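PDB 2D81: PHB depolymerase from Penicillium funiculosum, which hydrolyses the ester bonds of the polyester polyhydroxybutyrate, using an alpha/beta hydrolase fold whose chain is circularly permuted. Local coordinates for residues 13-18 and 23-28; 198-203 and 289-294; 267-272 and 277-282. All blocks are in the same frame, centred on the assembly; numbering follows the deposited sequence.

Interaction 1 of 3, residues 13-18 and 23-28; sequences VSVSGL and YMAAQL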
loop_
_atom_site.group_PDB
_atom_site.type_symbol
_atom_site.label_atom_id
_atom_site.label_comp_id
_atom_site.label_asym_id
_atom_site.label_seq_id
_atom_site.Cartn_x
_atom_site.Cartn_y
_atom_site.Cartn_z
ATOM N N VAL A 13 6.227 -2.369 11.967
ATOM C CA VAL A 13 5.313 -2.625 10.855
ATOM C C VAL A 13 4.992 -1.355 10.065
ATOM O O VAL A 13 4.795 -0.278 10.637
ATOM C CB VAL A 13 3.993 -3.255 11.366
ATOM C CG1 VAL A 13 3.051 -3.519 10.198
ATOM C CG2 VAL A 13 4.290 -4.559 12.104
ATOM N N SER A 14 4.944 -1.494 8.745
ATOM C CA SER A 14 4.604 -0.387 7.856
ATOM C C SER A 14 3.916 -0.923 6.604
ATOM O O SER A 14 3.802 -2.139 6.425
ATOM C CB SER A 14 5.869 0.383 7.461
ATOM O OG SER A 14 6.792 -0.459 6.788
ATOM N N VAL A 15 3.460 -0.017 5.741
ATOM C CA VAL A 15 2.726 -0.396 4.536
ATOM C C VAL A 15 2.917 0.638 3.423
ATOM O O VAL A 15 3.090 1.827 3.694
ATOM C CB VAL A 15 1.210 -0.545 4.840
ATOM C CG1 VAL A 15 0.657 0.766 5.405
ATOM C CG2 VAL A 15 0.455 -0.941 3.579
ATOM N N SER A 16 2.896 0.177 2.173
ATOM C CA SER A 16 2.881 1.073 1.015
ATOM C C SER A 16 2.101 0.430 -0.126
ATOM O O SER A 16 1.756 -0.749 -0.062
ATOM C CB SER A 16 4.313 1.398 0.550
ATOM O OG SER A 16 4.943 0.288 -0.069
ATOM N N GLY A 17 1.823 1.205 -1.170
ATOM C CA GLY A 17 1.116 0.656 -2.312
ATOM C C GLY A 17 0.996 1.627 -3.467
ATOM O O GLY A 17 1.283 2.816 -3.321
ATOM N N LEU A 18 0.574 1.112 -4.619
ATOM C CA LEU A 18 0.424 1.919 -5.828
ATOM C C LEU A 18 -1.046 2.155 -6.161
ATOM O O LEU A 18 -1.843 1.217 -6.178
ATOM C CB LEU A 18 1.090 1.219 -7.012
ATOM C CG LEU A 18 0.897 1.884 -8.378
ATOM C CD1 LEU A 18 1.712 3.172 -8.458
ATOM C CD2 LEU A 18 1.326 0.918 -9.468
ATOM N N TYR A 23 -3.979 4.414 -2.203
ATOM C CA TYR A 23 -5.141 4.854 -1.441
ATOM C C TYR A 23 -5.327 3.946 -0.228
ATOM O O TYR A 23 -5.472 4.428 0.892
ATOM C CB TYR A 23 -6.397 4.826 -2.322
ATOM C CG TYR A 23 -6.680 6.131 -3.043
ATOM C CD1 TYR A 23 -7.178 7.234 -2.351
ATOM C CD2 TYR A 23 -6.455 6.264 -4.413
ATOM C CE1 TYR A 23 -7.452 8.438 -3.003
ATOM C CE2 TYR A 23 -6.723 7.471 -5.079
ATOM C CZ TYR A 23 -7.223 8.548 -4.363
ATOM O OH TYR A 23 -7.498 9.740 -5.004
ATOM N N MET A 24 -5.316 2.633 -0.450
ATOM C CA MET A 24 -5.486 1.668 0.635
ATOM C C MET A 24 -4.366 1.762 1.673
ATOM O O MET A 24 -4.619 1.662 2.870
ATOM C CB MET A 24 -5.564 0.241 0.065
ATOM C CG MET A 24 -5.741 -0.873 1.104
ATOM S SD MET A 24 -7.174 -0.674 2.198
ATOM C CE MET A 24 -8.516 -1.213 1.127
ATOM N N ALA A 25 -3.129 1.959 1.223
ATOM C CA ALA A 25 -2.015 2.100 2.156
ATOM C C ALA A 25 -2.268 3.263 3.112
ATOM O O ALA A 25 -2.057 3.144 4.318
ATOM C CB ALA A 25 -0.708 2.317 1.396
ATOM N N ALA A 26 -2.725 4.387 2.571
ATOM C CA ALA A 26 -3.056 5.539 3.405
ATOM C C ALA A 26 -4.251 5.242 4.308
ATOM O O ALA A 26 -4.292 5.688 5.453
ATOM C CB ALA A 26 -3.346 6.759 2.534
ATOM N N GLN A 27 -5.221 4.487 3.800
ATOM C CA GLN A 27 -6.358 4.105 4.631
ATOM C C GLN A 27 -5.902 3.274 5.825
ATOM O O GLN A 27 -6.343 3.510 6.949
ATOM C CB GLN A 27 -7.402 3.342 3.805
ATOM C CG GLN A 27 -8.150 4.253 2.838
ATOM C CD GLN A 27 -9.183 3.541 1.983
ATOM O OE1 GLN A 27 -9.924 4.184 1.239
ATOM N NE2 GLN A 27 -9.230 2.216 2.070
ATOM N N LEU A 28 -5.013 2.315 5.584
ATOM C CA LEU A 28 -4.426 1.527 6.668
ATOM C C LEU A 28 -3.546 2.374 7.587
ATOM O O LEU A 28 -3.607 2.245 8.812
ATOM C CB LEU A 28 -3.602 0.373 6.093
ATOM C CG LEU A 28 -4.405 -0.762 5.454
ATOM C CD1 LEU A 28 -3.518 -1.566 4.509
ATOM C CD2 LEU A 28 -4.978 -1.653 6.552
#
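Val-15 holds CG2 anti to its backbone N and CG1 between that N and the carbonyl carbon (chi1 58°), a setting that spreads both methyls over the helix containing Ala-25 and Leu-28. CG1 of Val-15 lies 3.8 Å from O of Ala-25. CG2 of Val-15 lies 4.1 Å from CB of Ala-25, and the same methyl meets CD1 of Leu-28, whose side chain crosses that of the valine at about a right angle. Ala-25 works at closer quarters: its CB rests on the strand backbone, 3.7 Å from C of Ser-16 and 3.8 Å from N of Gly-17. Alanine and glycine suit a place where the axes of strand segment 13-18 and helix segment 23-28 approach to 6.6 Å, running nearly antiparallel at 157°. Ser-16 sends its hydroxyl to the other side, to His-224 and Tyr-247, leaving Val-15 and Gly-17 to meet the helix. The tight strand-to-helix passage is consistent with the nucleophile elbow of alpha/beta hydrolases. Strand 13-18 runs in the central sheet between strands 39-43 and 221-227, and Val-15 also packs on Phe-40, Val-225 and Leu-227, while Leu-28 reaches Met-303 of helix 301-314.

Interaction 2 of 3, residues 198-203 and 289-294; sequences GANGMD and GWYGSN. With RB3 ((1R)-3-{[(1R)-3-methoxy-1-methyl-3-oxopropyl]oxy}-1-methyl-3-oxopropyl (3R)-3-hydroxybutanoate), chain C.
Two beta turns from distant parts of the chain meet beside the substrate pocket: the type II turn Ala-199 to Met-202 lays its peptide backbone on the ring of Tyr-291, which projects from the type I turn Gly-289 to Gly-292. O of Asn-200 stands 3.7 Å above the plane of the Tyr-291 ring, over its centre. N of Gly-201 covers the same face nearer the rim, and CA of Gly-201 comes within 3.5 Å of OH of Tyr-291. Glycine fits here on two counts, because the turn demands a positive phi (84°) and the phenol lies where a side chain would point. On the opposite face, CB of Trp-290 lies 3.5 Å from the plane of the Tyr-291 ring, offset toward the rim. CB of Asn-200 is 3.7 Å from CD2 of Tyr-291. With chi1 at -154°, CG of Asn-200 is carried anti to the backbone N and the amide swings across the ring rim, but ND2 of Asn-200 comes to 2.9 Å from CE2 of Tyr-291, so the placing of this amide is doubtful. O of Asn-200 also accepts a hydrogen bond from Gln-302, while the Tyr-291 hydroxyl bonds to Asp-266 and Asn-280. Asp-286 receives the backbone N-H groups of Gly-289, Trp-290 and Tyr-291. CH2 of Trp-290 lies 3.8 Å from C4B of the bound hydroxybutyrate trimer. Contact between turn and ring is thus mainly van der Waals, with the Tyr-291 hydroxyl and O of Asn-200 satisfied elsewhere, and Tyr-291 probably acts as a second-shell residue that steadies the Trp-290 wall of the pocket.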
loop_
_atom_site.group_PDB
_atom_site.type_symbol
_atom_site.label_atom_id
_atom_site.label_comp_id
_atom_site.label_asym_id
_atom_site.label_seq_id
_atom_site.Cartn_x
_atom_site.Cartn_y
_atom_site.Cartn_z
ATOM N N GLY A 198 -9.272 -13.072 4.968
ATOM C CA GLY A 198 -9.902 -12.859 3.678
ATOM C C GLY A 198 -11.070 -11.894 3.723
ATOM O O GLY A 198 -11.544 -11.519 4.795
ATOM N N ALA A 199 -11.533 -11.493 2.544
ATOM C CA ALA A 199 -12.646 -10.563 2.425
ATOM C C ALA A 199 -13.144 -10.572 0.991
ATOM O O ALA A 199 -12.458 -11.047 0.088
ATOM C CB ALA A 199 -12.198 -9.154 2.814
ATOM N N ASN A 200 -14.343 -10.047 0.779
ATOM C CA ASN A 200 -14.859 -9.919 -0.570
ATOM C C ASN A 200 -13.912 -8.993 -1.330
ATOM O O ASN A 200 -13.376 -8.040 -0.760
ATOM C CB ASN A 200 -16.275 -9.338 -0.533
ATOM C CG ASN A 200 -17.099 -9.741 -1.735
ATOM O OD1 ASN A 200 -17.221 -10.926 -2.048
ATOM N ND2 ASN A 200 -17.680 -8.759 -2.412
ATOM N N GLY A 201 -13.692 -9.283 -2.609
ATOM C CA GLY A 201 -12.772 -8.481 -3.398
ATOM C C GLY A 201 -11.321 -8.897 -3.234
ATOM O O GLY A 201 -10.431 -8.315 -3.859
ATOM N N MET A 202 -11.082 -9.901 -2.391
ATOM C CA MET A 202 -9.740 -10.443 -2.206
ATOM C C MET A 202 -9.638 -11.887 -2.692
ATOM O O MET A 202 -10.583 -12.666 -2.567
ATOM C CB MET A 202 -9.329 -10.355 -0.733
ATOM C CG MET A 202 -9.109 -8.932 -0.240
ATOM S SD MET A 202 -8.680 -8.842 1.510
ATOM C CE MET A 202 -6.940 -9.340 1.475
ATOM N N ASP A 203 -8.484 -12.232 -3.255
ATOM C CA ASP A 203 -8.275 -13.544 -3.858
ATOM C C ASP A 203 -8.192 -14.618 -2.773
ATOM O O ASP A 203 -8.153 -14.308 -1.581
ATOM C CB ASP A 203 -6.985 -13.525 -4.685
ATOM C CG ASP A 203 -6.948 -14.611 -5.749
ATOM O OD1 ASP A 203 -5.992 -14.612 -6.552
ATOM O OD2 ASP A 203 -7.865 -15.457 -5.791
ATOM N N GLY A 289 -15.842 2.254 -1.485
ATOM C CA GLY A 289 -16.980 1.725 -0.754
ATOM C C GLY A 289 -17.675 0.538 -1.402
ATOM O O GLY A 289 -18.843 0.271 -1.108
ATOM N N TRP A 290 -16.971 -0.180 -2.275
ATOM C CA TRP A 290 -17.528 -1.393 -2.876
ATOM C C TRP A 290 -18.060 -2.355 -1.817
ATOM O O TRP A 290 -19.161 -2.891 -1.941
ATOM C CB TRP A 290 -16.471 -2.133 -3.702
ATOM C CG TRP A 290 -16.182 -1.550 -5.045
ATOM C CD1 TRP A 290 -17.072 -1.334 -6.058
ATOM C CD2 TRP A 290 -14.901 -1.166 -5.546
ATOM N NE1 TRP A 290 -16.420 -0.842 -7.166
ATOM C CE2 TRP A 290 -15.085 -0.728 -6.877
ATOM C CE3 TRP A 290 -13.611 -1.149 -5.000
ATOM C CZ2 TRP A 290 -14.026 -0.278 -7.670
ATOM C CZ3 TRP A 290 -12.556 -0.701 -5.788
ATOM C CH2 TRP A 290 -12.772 -0.270 -7.110
ATOM N N TYR A 291 -17.266 -2.579 -0.777
ATOM C CA TYR A 291 -17.530 -3.678 0.141
ATOM C C TYR A 291 -17.953 -3.208 1.526
ATOM O O TYR A 291 -17.783 -3.921 2.513
ATOM C CB TYR A 291 -16.291 -4.574 0.225
ATOM C CG TYR A 291 -15.848 -5.047 -1.140
ATOM C CD1 TYR A 291 -14.664 -4.581 -1.719
ATOM C CD2 TYR A 291 -16.656 -5.901 -1.893
ATOM C CE1 TYR A 291 -14.306 -4.950 -3.016
ATOM C CE2 TYR A 291 -16.306 -6.272 -3.185
ATOM C CZ TYR A 291 -15.134 -5.795 -3.742
ATOM O OH TYR A 291 -14.799 -6.160 -5.028
ATOM N N GLY A 292 -18.519 -2.009 1.592
ATOM C CA GLY A 292 -19.066 -1.526 2.847
ATOM C C GLY A 292 -18.835 -0.043 3.049
ATOM O O GLY A 292 -17.914 0.538 2.473
ATOM N N SER A 293 -19.673 0.567 3.879
ATOM C CA SER A 293 -19.580 1.991 4.158
ATOM C C SER A 293 -18.352 2.337 4.997
ATOM O O SER A 293 -17.933 3.488 5.034
ATOM C CB SER A 293 -20.846 2.463 4.877
ATOM O OG SER A 293 -21.077 1.698 6.045
ATOM N N ASN A 294 -17.781 1.340 5.669
ATOM C CA ASN A 294 -16.617 1.560 6.529
ATOM C C ASN A 294 -15.302 1.113 5.891
ATOM O O ASN A 294 -14.354 0.768 6.596
ATOM C CB ASN A 294 -16.796 0.826 7.857
ATOM C CG ASN A 294 -17.274 -0.595 7.673
ATOM O OD1 ASN A 294 -16.816 -1.305 6.776
ATOM N ND2 ASN A 294 -18.200 -1.023 8.525
HETATM O O1M RB3 C . -6.540 3.806 -13.046
HETATM C C1A RB3 C . -6.364 3.202 -11.965
HETATM O O1A RB3 C . -6.407 1.962 -11.804
HETATM C C2A RB3 C . -6.070 4.058 -10.731
HETATM C C3A RB3 C . -7.086 3.796 -9.617
HETATM C C4A RB3 C . -6.747 4.698 -8.428
HETATM O O3A RB3 C . -8.404 4.108 -10.096
HETATM C C1B RB3 C . -9.347 3.246 -9.625
HETATM O O1B RB3 C . -9.159 2.613 -8.587
HETATM C C2B RB3 C . -10.642 3.084 -10.424
HETATM C C3B RB3 C . -11.764 2.405 -9.630
HETATM C C4B RB3 C . -12.186 3.250 -8.426
HETATM O O3B RB3 C . -12.904 2.237 -10.487
HETATM C C1C RB3 C . -12.836 1.096 -11.226
HETATM O O1C RB3 C . -11.751 0.685 -11.636
HETATM C C2C RB3 C . -14.127 0.343 -11.552
HETATM C C3C RB3 C . -14.345 0.255 -13.064
HETATM C C4C RB3 C . -15.653 -0.474 -13.377
HETATM O O3C RB3 C . -14.362 1.571 -13.622
#

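Interaction 3 of 3, residues 267-272 and 277-282; sequences YTIHAI and VLSNPN. With RB3 ((1R)-3-{[(1R)-3-methoxy-1-methyl-3-oxopropyl]oxy}-1-methyl-3-oxopropyl (3R)-3-hydroxybutanoate), chain C.
His-270 and Leu-278 form the firm centre of a beta hairpin at the protein surface. N of His-270 donates to O of Leu-278 at 2.9 Å, and N of Leu-278 returns a bond to O of His-270 at 2.8 Å. Next to this pair, on an exposed face, CG2 of Ile-269 presses to 3.4 Å from CB of Val-277, tighter than usual van der Waals contact; branched side chains suit such extended backbone. On the face of Leu-278, its CB touches both CG2 and CD1 of Ile-272, each at 4.0 Å. Toward Tyr-267 the joining is less direct. The chain turns a corner at Thr-268 and the regular pairing gives out; the Tyr-267 ring offers its edge to Pro-281, CD2 to CB 3.7 Å. A water links the two segments, donating to O of Tyr-267 and hydrogen-bonded to OG of Ser-279, while buried O of Thr-268 finds only a CA-H contact from Ser-279. His-270 is tied at its far end by NE2 to Asp-266. Toward the pocket, CD of Pro-281 comes 3.4 Å from C4C of the bound trimer, and CD2 of Leu-278 lies 3.8 Å from its O3B. Polar atoms approach too: O and OG of Ser-279 face trimer carbons, and OD1 of Asn-282 lies 3.6 Å from O1C, another carbonyl oxygen. The hairpin therefore appears to grip the methyl-bearing polyester by shape and apolar contact more than by directed bonds.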
loop_
_atom_site.group_PDB
_atom_site.type_symbol
_atom_site.label_atom_id
_atom_site.label_comp_id
_atom_site.label_asym_id
_atom_site.label_seq_id
_atom_site.Cartn_x
_atom_site.Cartn_y
_atom_site.Cartn_z
ATOM N N TYR A 267 -16.696 -8.715 -10.897
ATOM C CA TYR A 267 -17.477 -8.111 -11.972
ATOM C C TYR A 267 -18.871 -7.693 -11.520
ATOM O O TYR A 267 -19.620 -7.075 -12.284
ATOM C CB TYR A 267 -17.586 -9.082 -13.150
ATOM C CG TYR A 267 -16.245 -9.578 -13.636
ATOM C CD1 TYR A 267 -15.863 -10.908 -13.453
ATOM C CD2 TYR A 267 -15.342 -8.711 -14.247
ATOM C CE1 TYR A 267 -14.611 -11.359 -13.865
ATOM C CE2 TYR A 267 -14.090 -9.148 -14.660
ATOM C CZ TYR A 267 -13.729 -10.472 -14.466
ATOM O OH TYR A 267 -12.488 -10.906 -14.869
ATOM N N THR A 268 -19.216 -8.018 -10.277
ATOM C CA THR A 268 -20.539 -7.694 -9.755
ATOM C C THR A 268 -20.663 -6.212 -9.406
ATOM O O THR A 268 -19.663 -5.533 -9.152
ATOM C CB THR A 268 -20.882 -8.539 -8.504
ATOM O OG1 THR A 268 -20.011 -8.193 -7.421
ATOM C CG2 THR A 268 -20.733 -10.022 -8.813
ATOM N N ILE A 269 -21.898 -5.722 -9.407
ATOM C CA ILE A 269 -22.184 -4.310 -9.168
ATOM C C ILE A 269 -22.458 -4.053 -7.686
ATOM O O ILE A 269 -23.204 -4.794 -7.050
ATOM C CB ILE A 269 -23.417 -3.854 -9.993
ATOM C CG1 ILE A 269 -23.125 -3.997 -11.490
ATOM C CG2 ILE A 269 -23.775 -2.415 -9.658
ATOM C CD1 ILE A 269 -21.959 -3.155 -11.975
ATOM N N HIS A 270 -21.852 -2.996 -7.152
ATOM C CA HIS A 270 -22.002 -2.631 -5.745
ATOM C C HIS A 270 -22.426 -1.174 -5.617
ATOM O O HIS A 270 -21.952 -0.318 -6.362
ATOM C CB HIS A 270 -20.674 -2.805 -5.004
ATOM C CG HIS A 270 -20.168 -4.214 -4.972
ATOM N ND1 HIS A 270 -20.664 -5.166 -4.106
ATOM C CD2 HIS A 270 -19.213 -4.834 -5.705
ATOM C CE1 HIS A 270 -20.034 -6.310 -4.305
ATOM N NE2 HIS A 270 -19.149 -6.136 -5.270
ATOM N N ALA A 271 -23.297 -0.887 -4.656
ATOM C CA ALA A 271 -23.524 0.492 -4.250
ATOM C C ALA A 271 -22.238 1.002 -3.612
ATOM O O ALA A 271 -21.626 0.308 -2.799
ATOM C CB ALA A 271 -24.671 0.565 -3.251
ATOM N N ILE A 272 -21.814 2.203 -3.987
ATOM C CA ILE A 272 -20.612 2.777 -3.390
ATOM C C ILE A 272 -20.964 4.017 -2.578
ATOM O O ILE A 272 -22.141 4.365 -2.452
ATOM C CB ILE A 272 -19.555 3.131 -4.465
ATOM C CG1 ILE A 272 -20.168 4.013 -5.554
ATOM C CG2 ILE A 272 -18.993 1.854 -5.072
ATOM C CD1 ILE A 272 -19.143 4.525 -6.563
ATOM N N VAL A 277 -23.652 3.253 -8.265
ATOM C CA VAL A 277 -23.129 1.892 -8.228
ATOM C C VAL A 277 -21.862 1.777 -9.059
ATOM O O VAL A 277 -21.577 2.636 -9.896
ATOM C CB VAL A 277 -24.154 0.884 -8.776
ATOM C CG1 VAL A 277 -25.457 1.005 -8.008
ATOM C CG2 VAL A 277 -24.374 1.120 -10.264
ATOM N N LEU A 278 -21.110 0.706 -8.830
ATOM C CA LEU A 278 -19.862 0.486 -9.545
ATOM C C LEU A 278 -19.404 -0.959 -9.349
ATOM O O LEU A 278 -19.566 -1.532 -8.269
ATOM C CB LEU A 278 -18.791 1.447 -9.020
ATOM C CG LEU A 278 -17.560 1.662 -9.901
ATOM C CD1 LEU A 278 -17.963 2.455 -11.137
ATOM C CD2 LEU A 278 -16.488 2.408 -9.124
ATOM N N SER A 279 -18.840 -1.550 -10.397
ATOM C CA SER A 279 -18.236 -2.870 -10.281
ATOM C C SER A 279 -16.734 -2.719 -10.059
ATOM O O SER A 279 -16.211 -1.602 -10.059
ATOM C CB SER A 279 -18.513 -3.696 -11.544
ATOM O OG SER A 279 -18.082 -3.020 -12.713
ATOM N N ASN A 280 -16.045 -3.839 -9.864
ATOM C CA ASN A 280 -14.605 -3.818 -9.608
ATOM C C ASN A 280 -13.896 -4.839 -10.501
ATOM O O ASN A 280 -13.146 -5.690 -10.024
ATOM C CB ASN A 280 -14.359 -4.120 -8.124
ATOM C CG ASN A 280 -12.890 -4.110 -7.755
ATOM O OD1 ASN A 280 -12.068 -3.475 -8.417
ATOM N ND2 ASN A 280 -12.558 -4.798 -6.672
ATOM N N PRO A 281 -14.114 -4.747 -11.821
ATOM C CA PRO A 281 -13.508 -5.663 -12.792
ATOM C C PRO A 281 -11.982 -5.659 -12.833
ATOM O O PRO A 281 -11.374 -6.620 -13.302
ATOM C CB PRO A 281 -14.119 -5.209 -14.114
ATOM C CG PRO A 281 -14.254 -3.734 -13.916
ATOM C CD PRO A 281 -14.827 -3.658 -12.514
ATOM N N ASN A 282 -11.371 -4.582 -12.347
ATOM C CA ASN A 282 -9.919 -4.435 -12.409
ATOM C C ASN A 282 -9.202 -4.980 -11.171
ATOM O O ASN A 282 -7.971 -5.009 -11.123
ATOM C CB ASN A 282 -9.555 -2.962 -12.610
ATOM C CG ASN A 282 -9.996 -2.429 -13.967
ATOM O OD1 ASN A 282 -10.052 -1.220 -14.185
ATOM N ND2 ASN A 282 -10.303 -3.335 -14.887
HETATM O O1M RB3 C . -6.540 3.806 -13.046
HETATM C C1A RB3 C . -6.364 3.202 -11.965
HETATM O O1A RB3 C . -6.407 1.962 -11.804
HETATM C C2A RB3 C . -6.070 4.058 -10.731
HETATM C C3A RB3 C . -7.086 3.796 -9.617
HETATM C C4A RB3 C . -6.747 4.698 -8.428
HETATM O O3A RB3 C . -8.404 4.108 -10.096
HETATM C C1B RB3 C . -9.347 3.246 -9.625
HETATM O O1B RB3 C . -9.159 2.613 -8.587
HETATM C C2B RB3 C . -10.642 3.084 -10.424
HETATM C C3B RB3 C . -11.764 2.405 -9.630
HETATM C C4B RB3 C . -12.186 3.250 -8.426
HETATM O O3B RB3 C . -12.904 2.237 -10.487
HETATM C C1C RB3 C . -12.836 1.096 -11.226
HETATM O O1C RB3 C . -11.751 0.685 -11.636
HETATM C C2C RB3 C . -14.127 0.343 -11.552
HETATM C C3C RB3 C . -14.345 0.255 -13.064
HETATM C C4C RB3 C . -15.653 -0.474 -13.377
HETATM O O3C RB3 C . -14.362 1.571 -13.622
HETATM O O HOH W 1 -17.755 -5.761 -14.011
#

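How the interactions relate
Interaction 1 comes first along the chain and lies near its centre, inside the beta-alpha-beta unit of strand 13-18, helix 20-31 and strand 39-43. Interaction 3 falls wholly between the two segments of interaction 2. From centre to centre, interaction 1 is about 16 Å from interaction 2 and about 22 Å from interaction 3. The centres of interactions 2 and 3 are about 11 Å apart; these two touch, partly through a weak hydrogen bond from Trp-290 NE1 to Ser-279 O, and both contact the bound trimer. The central sheet probably carries the catalytic machinery, as in other alpha/beta hydrolases, with about 11 Å from Gly-17 CA to the nearest trimer atom, while the loops and hairpin outside it form part of the substrate wall.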